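Side-chain contacts in uncharacterized protein (Pyrococcus furiosus, PDB 4XLZ), which is a CE-14 family deacetylase that probably removes an acetyl group from N,N'-diacetylchitobiose in a metal-dependent reaction: residues Val34-Pro39 and Gly50-Leu55; Tyr105-Arg110 and Val125-Lys130; Tyr116-Arg121 and Pro168-Ile173; Pro139-Pro144 and Leu157-Val162. All blocks are in the same frame, centred on the assembly; numbering follows the deposited sequence.

Interactions 1, 2 and 4 join one parallel sheet, or the loop leaving it, to the helices packed against it. Interaction 3 lies further out, its centre about 24 Å from that of interaction 1. Along the chain, interaction 1 closes before the others open, the segments of 2 and 3 alternate, and 4 is nested within the loop closed by 3. Interactions 2 and 3, centres about 12 Å apart, share helix 118-131, and both touch the second subunit. Helix 149-164 of interaction 4 is tied to interaction 3 through Glu160, which receives Arg121 and Tyr116. The contacts thus lead from the core of the deacetylase domain outward to its subunit interfaces.

Interaction 1 (Val34-Pro39 and Gly50-Leu55); sequences VICIEP and GTIKKL
In the beta-alpha-beta unit formed by strand 33-38, helix 43-57 and strand 61-68, Val34 and Cys36 of the first strand meet Leu55 and Ile52 of the helix. Alternation along the strand sets the spacing: Val34 and Cys36 point their CB atoms at the helix, whereas Ile35 and Ile37 serve the other side of the sheet, where Ile37 packs on Ala158 of helix 149-164. Val34 CG2 approaches Leu55 CD1 to 4.2 Å, one methyl against another. With CG1 anti to the carbonyl carbon (chi1 -58°), the touching methyl CG2 is left between the backbone N and the carbonyl carbon. Two residues along the strand, Cys36 SG lies 4.1 Å from Ile52 CG1, meeting the chain midway rather than its terminal methyl. The fold is a Rossmann-like parallel sheet with strand 33-38 at its middle, and this strand leads into the cadmium site of His40, Asp43 and His151. Both distances are full van der Waals separations, and the two segments bury 124 Å² between them, so the touch is light. Met48 and Cys44 of the same helix also pack on Cys36, and Tyr64 of strand 61-68 lies against Ile52.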
# COMPACT_ATOMS: atom_id res chain seq x y z
N VAL A 34 -17.08 -16.95 24.40
CA VAL A 34 -16.38 -15.62 24.21
C VAL A 34 -15.16 -15.92 23.40
O VAL A 34 -14.55 -16.98 23.39
CB VAL A 34 -16.04 -14.93 25.54
CG1 VAL A 34 -17.36 -14.73 26.33
CG2 VAL A 34 -15.02 -15.78 26.35
N ILE A 35 -14.74 -14.83 22.65
CA ILE A 35 -13.46 -14.86 21.95
C ILE A 35 -12.53 -13.85 22.60
O ILE A 35 -12.93 -12.68 22.83
CB ILE A 35 -13.67 -14.50 20.46
CG1 ILE A 35 -14.37 -15.72 19.78
CG2 ILE A 35 -12.30 -14.33 19.84
CD1 ILE A 35 -14.56 -15.49 18.30
N CYS A 36 -11.31 -14.34 22.93
CA CYS A 36 -10.30 -13.43 23.44
C CYS A 36 -9.25 -13.27 22.40
O CYS A 36 -8.64 -14.21 21.92
CB CYS A 36 -9.64 -14.09 24.69
SG CYS A 36 -10.94 -14.36 26.01
N ILE A 37 -9.10 -12.01 21.95
CA ILE A 37 -8.19 -11.67 20.84
C ILE A 37 -6.89 -11.12 21.41
O ILE A 37 -6.90 -10.14 22.26
CB ILE A 37 -8.87 -10.57 20.01
CG1 ILE A 37 -10.19 -11.23 19.44
CG2 ILE A 37 -7.93 -10.31 18.77
CD1 ILE A 37 -10.94 -10.22 18.45
N GLU A 38 -5.79 -11.72 21.04
CA GLU A 38 -4.44 -11.33 21.53
C GLU A 38 -3.57 -10.97 20.38
O GLU A 38 -3.51 -11.65 19.36
CB GLU A 38 -3.72 -12.43 22.38
CG GLU A 38 -3.74 -13.82 21.65
CD GLU A 38 -3.09 -14.92 22.49
OE1 GLU A 38 -2.71 -14.65 23.63
OE2 GLU A 38 -2.82 -16.04 21.94
N PRO A 39 -2.76 -9.96 20.57
CA PRO A 39 -1.80 -9.59 19.49
C PRO A 39 -0.72 -10.61 19.26
O PRO A 39 -0.40 -10.93 18.10
CB PRO A 39 -1.18 -8.23 20.00
CG PRO A 39 -2.23 -7.61 20.90
CD PRO A 39 -2.96 -8.89 21.61
N GLY A 50 -6.50 -14.81 34.66
CA GLY A 50 -7.44 -15.17 35.76
C GLY A 50 -8.88 -15.22 35.43
O GLY A 50 -9.65 -16.16 35.74
N THR A 51 -9.36 -14.20 34.63
CA THR A 51 -10.68 -14.20 34.18
C THR A 51 -11.02 -15.31 33.17
O THR A 51 -12.10 -15.81 33.22
CB THR A 51 -11.01 -12.78 33.57
OG1 THR A 51 -10.76 -11.77 34.55
CG2 THR A 51 -12.41 -12.66 33.03
N ILE A 52 -10.07 -15.62 32.30
CA ILE A 52 -10.29 -16.73 31.38
C ILE A 52 -10.50 -18.05 32.21
O ILE A 52 -11.40 -18.80 31.85
CB ILE A 52 -9.04 -16.90 30.46
CG1 ILE A 52 -9.07 -15.74 29.41
CG2 ILE A 52 -9.09 -18.19 29.74
CD1 ILE A 52 -7.71 -15.59 28.74
N LYS A 53 -9.68 -18.22 33.25
CA LYS A 53 -9.93 -19.47 34.08
C LYS A 53 -11.26 -19.39 34.81
O LYS A 53 -11.99 -20.39 34.79
CB LYS A 53 -8.78 -19.57 35.04
CG LYS A 53 -8.98 -20.89 36.06
CD LYS A 53 -8.80 -22.17 35.26
CE LYS A 53 -8.93 -23.60 36.07
NZ LYS A 53 -8.50 -24.54 34.83
N LYS A 54 -11.72 -18.23 35.32
CA LYS A 54 -13.04 -18.11 35.94
C LYS A 54 -14.09 -18.43 34.98
O LYS A 54 -15.10 -19.13 35.21
CB LYS A 54 -13.28 -16.74 36.51
CG LYS A 54 -12.50 -16.50 37.82
CD LYS A 54 -13.03 -15.13 38.45
CE LYS A 54 -13.00 -14.93 40.05
NZ LYS A 54 -11.96 -15.78 40.73
N LEU A 55 -13.93 -17.86 33.77
CA LEU A 55 -14.97 -18.12 32.78
C LEU A 55 -15.01 -19.60 32.40
O LEU A 55 -16.13 -20.21 32.35
CB LEU A 55 -14.63 -17.26 31.46
CG LEU A 55 -15.00 -15.76 31.56
CD1 LEU A 55 -14.25 -15.03 30.39
CD2 LEU A 55 -16.43 -15.34 31.59

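Interaction 2 (Tyr105-Arg110 and Val125-Lys130); sequences YWLNYR and VKIIRK
The shortest polar bond within the two segments, Arg129 N to Val125 O at 2.8 Å, belongs to the helical turn that carries Ile127 onto the ring of Tyr105. Ile127 CG2 sits over one face of that ring, 3.9 Å from its centroid and only 14° off the normal, which meets the geometry of a CH-pi contact. Its nearest ring atom is Tyr105 CE1, at 3.8 Å. The other branch reaches the opposite part of the ring: CG1 is anti to the carbonyl carbon (chi1 -67°) and carries CD1 to 3.9 Å from Tyr105 CD2. There the same methyl also meets Leu107 CD2 at 3.8 Å, so CD1 is wedged between two strand residues. The hydroxyl of Tyr105 hydrogen-bonds to Glu131 OE1, just past the helix segment, while Lys130 passes its CG near Tyr105 OH at 4.4 Å before its end leads away. With a serine in place of Tyr105, Ile127 would probably lose the aromatic face beneath CG2, and Glu131 its hydroxyl partner. Strand 105-109 and helix 125-130 run nearly antiparallel, at 167° with axes 11.4 Å apart, as expected where a strand leads into a crossover helix. Ile65 of the neighbouring strand 61-68 also touches Ile127, and Ile173 of the second subunit packs against it as well.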
# COMPACT_ATOMS: atom_id res chain seq x y z
N TYR A 105 -7.51 -19.83 17.10
CA TYR A 105 -7.29 -19.51 15.67
C TYR A 105 -6.03 -18.68 15.51
O TYR A 105 -5.92 -17.66 16.25
CB TYR A 105 -8.44 -18.65 15.14
CG TYR A 105 -9.75 -19.36 15.02
CD1 TYR A 105 -10.66 -19.48 16.12
CD2 TYR A 105 -10.16 -19.85 13.77
CE1 TYR A 105 -11.90 -20.11 15.93
CE2 TYR A 105 -11.38 -20.48 13.61
CZ TYR A 105 -12.23 -20.58 14.66
OH TYR A 105 -13.49 -21.18 14.49
N TRP A 106 -5.16 -19.08 14.68
CA TRP A 106 -3.87 -18.40 14.46
C TRP A 106 -3.95 -17.66 13.16
O TRP A 106 -4.05 -18.27 12.07
CB TRP A 106 -2.72 -19.42 14.32
CG TRP A 106 -2.53 -20.26 15.60
CD1 TRP A 106 -3.05 -21.52 15.82
CD2 TRP A 106 -1.80 -19.89 16.73
NE1 TRP A 106 -2.53 -21.98 17.10
CE2 TRP A 106 -1.83 -20.95 17.63
CE3 TRP A 106 -1.09 -18.73 17.04
CZ2 TRP A 106 -1.12 -20.92 18.87
CZ3 TRP A 106 -0.36 -18.64 18.28
CH2 TRP A 106 -0.42 -19.77 19.15
N LEU A 107 -3.98 -16.34 13.18
CA LEU A 107 -4.04 -15.62 11.86
C LEU A 107 -2.73 -15.61 11.19
O LEU A 107 -2.67 -15.38 9.95
CB LEU A 107 -4.46 -14.14 12.09
CG LEU A 107 -5.83 -13.96 12.72
CD1 LEU A 107 -6.24 -12.48 12.50
CD2 LEU A 107 -6.98 -14.85 12.13
N ASN A 108 -1.59 -15.79 11.92
CA ASN A 108 -0.25 -15.94 11.38
C ASN A 108 0.34 -14.71 10.65
O ASN A 108 1.29 -14.86 9.98
CB ASN A 108 -0.14 -17.18 10.40
CG ASN A 108 -0.29 -18.57 11.17
OD1 ASN A 108 -1.11 -19.39 10.78
ND2 ASN A 108 0.44 -18.72 12.05
N TYR A 109 -0.22 -13.57 10.96
CA TYR A 109 0.54 -12.36 10.48
C TYR A 109 1.90 -12.29 11.24
O TYR A 109 1.97 -12.74 12.41
CB TYR A 109 -0.30 -11.03 10.70
CG TYR A 109 -1.52 -11.07 9.78
CD1 TYR A 109 -1.34 -10.72 8.45
CD2 TYR A 109 -2.76 -11.37 10.28
CE1 TYR A 109 -2.40 -10.78 7.54
CE2 TYR A 109 -3.90 -11.37 9.38
CZ TYR A 109 -3.64 -11.14 8.05
OH TYR A 109 -4.75 -11.26 7.21
N ARG A 110 2.92 -11.81 10.57
CA ARG A 110 4.21 -11.82 11.26
C ARG A 110 4.21 -10.72 12.34
O ARG A 110 3.80 -9.59 12.17
CB ARG A 110 5.36 -11.56 10.29
CG ARG A 110 6.73 -11.72 11.06
CD ARG A 110 7.92 -11.68 10.02
NE ARG A 110 7.85 -12.96 9.19
CZ ARG A 110 8.65 -13.17 8.14
NH1 ARG A 110 9.52 -12.23 7.76
NH2 ARG A 110 8.56 -14.30 7.45
N VAL A 125 -13.93 -10.92 11.08
CA VAL A 125 -15.39 -11.04 10.82
C VAL A 125 -15.67 -12.50 10.38
O VAL A 125 -16.75 -12.96 10.85
CB VAL A 125 -15.72 -10.07 9.74
CG1 VAL A 125 -17.15 -10.34 9.16
CG2 VAL A 125 -15.70 -8.62 10.30
N LYS A 126 -14.83 -13.18 9.65
CA LYS A 126 -15.17 -14.59 9.24
C LYS A 126 -15.25 -15.44 10.51
O LYS A 126 -16.18 -16.24 10.69
CB LYS A 126 -13.96 -15.10 8.41
CG LYS A 126 -14.24 -16.51 7.88
CD LYS A 126 -13.37 -16.86 6.53
CE LYS A 126 -12.02 -16.97 6.86
NZ LYS A 126 -11.34 -16.97 5.42
N ILE A 127 -14.33 -15.26 11.46
CA ILE A 127 -14.37 -16.11 12.68
C ILE A 127 -15.46 -15.70 13.53
O ILE A 127 -16.17 -16.58 14.16
CB ILE A 127 -13.03 -15.91 13.42
CG1 ILE A 127 -11.88 -16.49 12.57
CG2 ILE A 127 -13.08 -16.72 14.79
CD1 ILE A 127 -10.43 -16.05 13.00
N ILE A 128 -15.81 -14.41 13.74
CA ILE A 128 -16.92 -14.00 14.52
C ILE A 128 -18.23 -14.58 13.94
O ILE A 128 -19.07 -14.96 14.75
CB ILE A 128 -16.96 -12.41 14.64
CG1 ILE A 128 -15.71 -12.01 15.49
CG2 ILE A 128 -18.25 -11.90 15.28
CD1 ILE A 128 -15.51 -10.46 15.45
N ARG A 129 -18.35 -14.48 12.63
CA ARG A 129 -19.61 -14.98 12.06
C ARG A 129 -19.63 -16.48 12.17
O ARG A 129 -20.79 -17.00 12.37
CB ARG A 129 -19.73 -14.56 10.62
CG ARG A 129 -19.99 -13.05 10.48
CD ARG A 129 -19.91 -12.73 8.95
NE ARG A 129 -20.32 -11.27 8.80
CZ ARG A 129 -20.12 -10.55 7.66
NH1 ARG A 129 -20.63 -9.31 7.61
NH2 ARG A 129 -19.40 -11.07 6.65
N LYS A 130 -18.54 -17.19 12.07
CA LYS A 130 -18.59 -18.70 12.23
C LYS A 130 -18.93 -19.05 13.68
O LYS A 130 -19.80 -19.92 13.94
CB LYS A 130 -17.25 -19.25 11.87
CG LYS A 130 -17.15 -20.79 12.10
CD LYS A 130 -17.94 -21.62 11.15
CE LYS A 130 -17.80 -23.18 11.68
NZ LYS A 130 -18.43 -23.95 10.53

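Interaction 3 (Tyr116-Arg121 and Pro168-Ile173); sequences YSREVR and PNFSNI
Just after Phe170 the backbone turns through the left-handed helical region at Ser171 (phi 48°, psi also positive), and Arg121, which Phe170 meets, lies in the first turn of helix 118-131. The motif at that helix start is an N-cap: Ser117 OG accepts from Val120 N at 3.3 Å, a weak bond. Ser117 O takes the more regular helical bond from Arg121 N at 3.2 Å. Phe170 reaches across from its loop because its CG stands anti to the backbone N (chi1 -177°), which sends the far end of the ring toward the helix. There CZ comes 3.8 Å from Arg121 CB, which lies at the ring edge and near its plane. Arg121 CD is a little further from the same CZ, at 4.2 Å, and Arg118 CG marks the limit of the contact at 4.4 Å from Phe170 CZ. The aliphatic parts of the two arginines therefore receive the ring, and their charged ends go elsewhere. Arg121 NE forms a salt bridge with Glu160 of helix 149-164, while Arg118 pairs with Glu119 of the second subunit and Glu113 of the fourth. Val125 and Phe164 also pack on Phe170, so the loop before helix 172-176 is seated between helices 118-131 and 149-164. The guanidinium of Arg121 stands 82° from the plane of the Phe170 ring, a crossing rather than a stack. Ser117 O lies 3.8 Å above one face of this guanidinium, toward its rim, and Tyr116 CE1 meets its edge in plane.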
# COMPACT_ATOMS: atom_id res chain seq x y z
N TYR A 116 -2.90 -2.91 9.29
CA TYR A 116 -4.16 -2.28 9.72
C TYR A 116 -4.99 -2.11 8.42
O TYR A 116 -4.77 -1.14 7.65
CB TYR A 116 -3.90 -0.91 10.42
CG TYR A 116 -5.17 -0.28 10.83
CD1 TYR A 116 -5.67 0.85 10.12
CD2 TYR A 116 -5.95 -0.82 11.86
CE1 TYR A 116 -6.86 1.49 10.54
CE2 TYR A 116 -7.16 -0.25 12.25
CZ TYR A 116 -7.64 0.90 11.55
OH TYR A 116 -8.82 1.52 11.88
N SER A 117 -5.84 -3.08 8.15
CA SER A 117 -6.44 -3.09 6.79
C SER A 117 -7.76 -3.86 6.88
O SER A 117 -8.08 -4.66 7.76
CB SER A 117 -5.50 -3.84 5.84
OG SER A 117 -5.42 -5.24 6.20
N ARG A 118 -8.55 -3.62 5.77
CA ARG A 118 -9.82 -4.38 5.56
C ARG A 118 -9.54 -5.88 5.50
O ARG A 118 -10.36 -6.63 6.10
CB ARG A 118 -10.38 -3.85 4.23
CG ARG A 118 -11.71 -4.70 3.87
CD ARG A 118 -12.23 -4.20 2.46
NE ARG A 118 -11.17 -4.62 1.52
CZ ARG A 118 -11.03 -4.01 0.36
NH1 ARG A 118 -12.04 -3.18 -0.05
NH2 ARG A 118 -9.97 -4.31 -0.44
N GLU A 119 -8.42 -6.29 4.90
CA GLU A 119 -8.14 -7.73 4.85
C GLU A 119 -8.13 -8.33 6.28
O GLU A 119 -8.68 -9.44 6.49
CB GLU A 119 -6.81 -7.89 4.13
CG GLU A 119 -6.40 -9.38 4.19
CD GLU A 119 -5.12 -9.66 3.50
OE1 GLU A 119 -4.30 -8.74 3.28
OE2 GLU A 119 -4.90 -10.80 3.13
N VAL A 120 -7.47 -7.66 7.24
CA VAL A 120 -7.44 -8.33 8.58
C VAL A 120 -8.78 -8.25 9.25
O VAL A 120 -9.24 -9.19 9.91
CB VAL A 120 -6.43 -7.55 9.44
CG1 VAL A 120 -6.33 -8.27 10.85
CG2 VAL A 120 -4.99 -7.65 8.79
N ARG A 121 -9.60 -7.17 9.00
CA ARG A 121 -10.98 -7.17 9.50
C ARG A 121 -11.67 -8.34 8.94
O ARG A 121 -12.54 -8.95 9.67
CB ARG A 121 -11.72 -5.87 9.05
CG ARG A 121 -11.06 -4.57 9.68
CD ARG A 121 -12.06 -3.41 9.36
NE ARG A 121 -11.38 -2.16 9.74
CZ ARG A 121 -10.51 -1.49 8.96
NH1 ARG A 121 -10.48 -1.65 7.64
NH2 ARG A 121 -9.73 -0.60 9.58
N PRO A 168 -24.34 -6.99 6.33
CA PRO A 168 -24.25 -8.06 5.26
C PRO A 168 -23.45 -7.61 3.99
O PRO A 168 -22.98 -8.46 3.25
CB PRO A 168 -25.74 -8.32 4.89
CG PRO A 168 -26.47 -7.15 5.43
CD PRO A 168 -25.72 -6.60 6.72
N ASN A 169 -23.35 -6.28 3.77
CA ASN A 169 -22.52 -5.85 2.66
C ASN A 169 -21.02 -5.82 3.01
O ASN A 169 -20.18 -5.54 2.10
CB ASN A 169 -22.99 -4.45 2.21
CG ASN A 169 -24.36 -4.52 1.49
OD1 ASN A 169 -24.56 -5.46 0.80
ND2 ASN A 169 -25.19 -3.58 1.77
N PHE A 170 -20.64 -6.03 4.31
CA PHE A 170 -19.21 -6.11 4.63
C PHE A 170 -18.78 -7.57 4.48
O PHE A 170 -19.35 -8.46 5.12
CB PHE A 170 -19.04 -5.57 6.10
CG PHE A 170 -17.59 -5.54 6.50
CD1 PHE A 170 -16.97 -4.29 6.33
CD2 PHE A 170 -16.88 -6.69 6.91
CE1 PHE A 170 -15.59 -4.14 6.65
CE2 PHE A 170 -15.41 -6.56 7.11
CZ PHE A 170 -14.83 -5.32 6.93
N SER A 171 -17.69 -7.75 3.72
CA SER A 171 -17.25 -9.12 3.44
C SER A 171 -18.38 -10.05 2.99
O SER A 171 -18.70 -11.06 3.60
CB SER A 171 -16.44 -9.65 4.64
OG SER A 171 -15.55 -10.65 4.17
N ASN A 172 -19.01 -9.61 1.89
CA ASN A 172 -20.27 -10.24 1.52
C ASN A 172 -20.07 -11.65 1.05
O ASN A 172 -21.11 -12.36 1.04
CB ASN A 172 -21.03 -9.38 0.41
CG ASN A 172 -20.26 -9.39 -0.94
OD1 ASN A 172 -19.13 -8.90 -1.01
ND2 ASN A 172 -20.70 -10.14 -1.88
N ILE A 173 -18.88 -12.15 0.67
CA ILE A 173 -18.79 -13.55 0.21
C ILE A 173 -19.08 -14.45 1.44
O ILE A 173 -19.55 -15.59 1.27
CB ILE A 173 -17.43 -13.83 -0.39
CG1 ILE A 173 -17.25 -12.92 -1.58
CG2 ILE A 173 -17.40 -15.28 -0.98
CD1 ILE A 173 -18.42 -12.89 -2.65

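Interaction 4 (Pro139-Pro144 and Leu157-Val162); sequences PDPWLP and LAIESV
Ile159, on helix 149-164, directs its CB toward the loop at Pro141 and Trp142, a type I beta turn from Asp140 to Leu143 that also contains an Asx turn. From CB, the CG2 branch stands anti to the backbone N and stays clear of both loop residues. CG1 takes the other direction, anti to the carbonyl carbon (chi1 -69°), and serves mainly as a spacer, for the touching is done by its methyl CD1. That tip lies 3.7 Å from Trp142 CZ3 and equally near CH2, on the benzene part of the indole. It is also 4.0 Å from Pro141 CD, so a single methyl fills the angle between the two side chains. Pro141 CG in turn lies 3.6 Å above one face of the Trp142 ring, toward the rim. The Asx turn fixes the backbone beneath: Trp142 N bonds to Asp140 OD2 at 2.9 Å, meeting the carboxylate from 36° out of its plane. Asp140 OD1 is held separately by Thr192 OG1. The indole also makes edge-to-face contacts with Phe156 and with Tyr145 of the fourth subunit, placing this loop at a subunit interface. Behind Ile159 the helix is reinforced at Leu157 O, which accepts from Ser161 OG at 2.7 Å and from Ser161 N at 2.8 Å, the two donors arriving from opposite faces of the carbonyl plane.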
# COMPACT_ATOMS: atom_id res chain seq x y z
N PRO A 139 -7.34 -5.90 23.46
CA PRO A 139 -6.66 -4.77 24.13
C PRO A 139 -7.33 -3.44 23.92
O PRO A 139 -7.90 -3.23 22.83
CB PRO A 139 -5.25 -4.73 23.48
CG PRO A 139 -5.06 -6.20 22.96
CD PRO A 139 -6.48 -6.59 22.48
N ASP A 140 -7.24 -2.55 24.88
CA ASP A 140 -7.75 -1.18 24.71
C ASP A 140 -6.75 -0.42 23.84
O ASP A 140 -5.63 -0.14 24.28
CB ASP A 140 -7.80 -0.59 26.14
CG ASP A 140 -8.29 0.83 26.16
OD1 ASP A 140 -8.65 1.34 27.29
OD2 ASP A 140 -8.34 1.51 25.10
N PRO A 141 -7.14 -0.04 22.61
CA PRO A 141 -6.12 0.62 21.75
C PRO A 141 -5.85 2.05 22.16
O PRO A 141 -4.86 2.56 21.61
CB PRO A 141 -6.88 0.57 20.35
CG PRO A 141 -8.39 0.71 20.75
CD PRO A 141 -8.51 -0.21 22.03
N TRP A 142 -6.56 2.55 23.10
CA TRP A 142 -6.29 3.93 23.58
C TRP A 142 -5.44 3.89 24.85
O TRP A 142 -5.25 4.97 25.50
CB TRP A 142 -7.59 4.62 23.93
CG TRP A 142 -8.42 4.81 22.63
CD1 TRP A 142 -8.19 5.72 21.63
CD2 TRP A 142 -9.56 4.01 22.27
NE1 TRP A 142 -9.16 5.54 20.63
CE2 TRP A 142 -10.01 4.51 21.01
CE3 TRP A 142 -10.28 3.01 22.92
CZ2 TRP A 142 -11.16 3.98 20.36
CZ3 TRP A 142 -11.38 2.41 22.24
CH2 TRP A 142 -11.80 2.93 20.99
N LEU A 143 -4.81 2.78 25.21
CA LEU A 143 -3.93 2.79 26.43
C LEU A 143 -2.83 3.83 26.24
O LEU A 143 -2.06 3.84 25.26
CB LEU A 143 -3.33 1.40 26.46
CG LEU A 143 -2.29 1.23 27.64
CD1 LEU A 143 -3.10 1.28 29.03
CD2 LEU A 143 -1.55 -0.13 27.55
N PRO A 144 -2.66 4.72 27.27
CA PRO A 144 -1.62 5.73 27.06
C PRO A 144 -0.24 5.14 26.94
O PRO A 144 0.12 4.16 27.68
CB PRO A 144 -1.76 6.65 28.33
CG PRO A 144 -3.29 6.48 28.71
CD PRO A 144 -3.60 4.99 28.36
N LEU A 157 -8.81 -2.96 15.33
CA LEU A 157 -9.42 -3.95 14.37
C LEU A 157 -10.47 -4.81 15.06
O LEU A 157 -11.48 -5.18 14.43
CB LEU A 157 -8.37 -4.81 13.77
CG LEU A 157 -7.33 -4.08 12.84
CD1 LEU A 157 -6.10 -5.05 12.60
CD2 LEU A 157 -8.01 -3.76 11.46
N ALA A 158 -10.27 -5.14 16.34
CA ALA A 158 -11.29 -5.97 17.01
C ALA A 158 -12.58 -5.24 17.20
O ALA A 158 -13.66 -5.76 16.87
CB ALA A 158 -10.72 -6.37 18.43
N ILE A 159 -12.52 -3.94 17.60
CA ILE A 159 -13.72 -3.14 17.84
C ILE A 159 -14.44 -3.01 16.49
O ILE A 159 -15.65 -3.17 16.39
CB ILE A 159 -13.34 -1.77 18.40
CG1 ILE A 159 -12.80 -2.00 19.81
CG2 ILE A 159 -14.60 -0.86 18.46
CD1 ILE A 159 -12.08 -0.71 20.37
N GLU A 160 -13.68 -2.62 15.46
CA GLU A 160 -14.27 -2.42 14.09
C GLU A 160 -14.90 -3.68 13.63
O GLU A 160 -16.03 -3.66 13.01
CB GLU A 160 -13.16 -2.00 13.15
CG GLU A 160 -12.64 -0.62 13.54
CD GLU A 160 -11.17 -0.37 13.02
OE1 GLU A 160 -10.64 -1.15 12.23
OE2 GLU A 160 -10.56 0.62 13.51
N SER A 161 -14.21 -4.80 13.78
CA SER A 161 -14.71 -6.08 13.21
C SER A 161 -15.96 -6.52 13.97
O SER A 161 -16.84 -7.13 13.33
CB SER A 161 -13.66 -7.14 13.33
OG SER A 161 -12.50 -6.74 12.53
N VAL A 162 -16.03 -6.30 15.28
CA VAL A 162 -17.32 -6.62 15.98
C VAL A 162 -18.48 -5.81 15.34
O VAL A 162 -19.55 -6.40 15.08
CB VAL A 162 -17.12 -6.31 17.49
CG1 VAL A 162 -18.51 -6.37 18.17
CG2 VAL A 162 -16.18 -7.41 18.09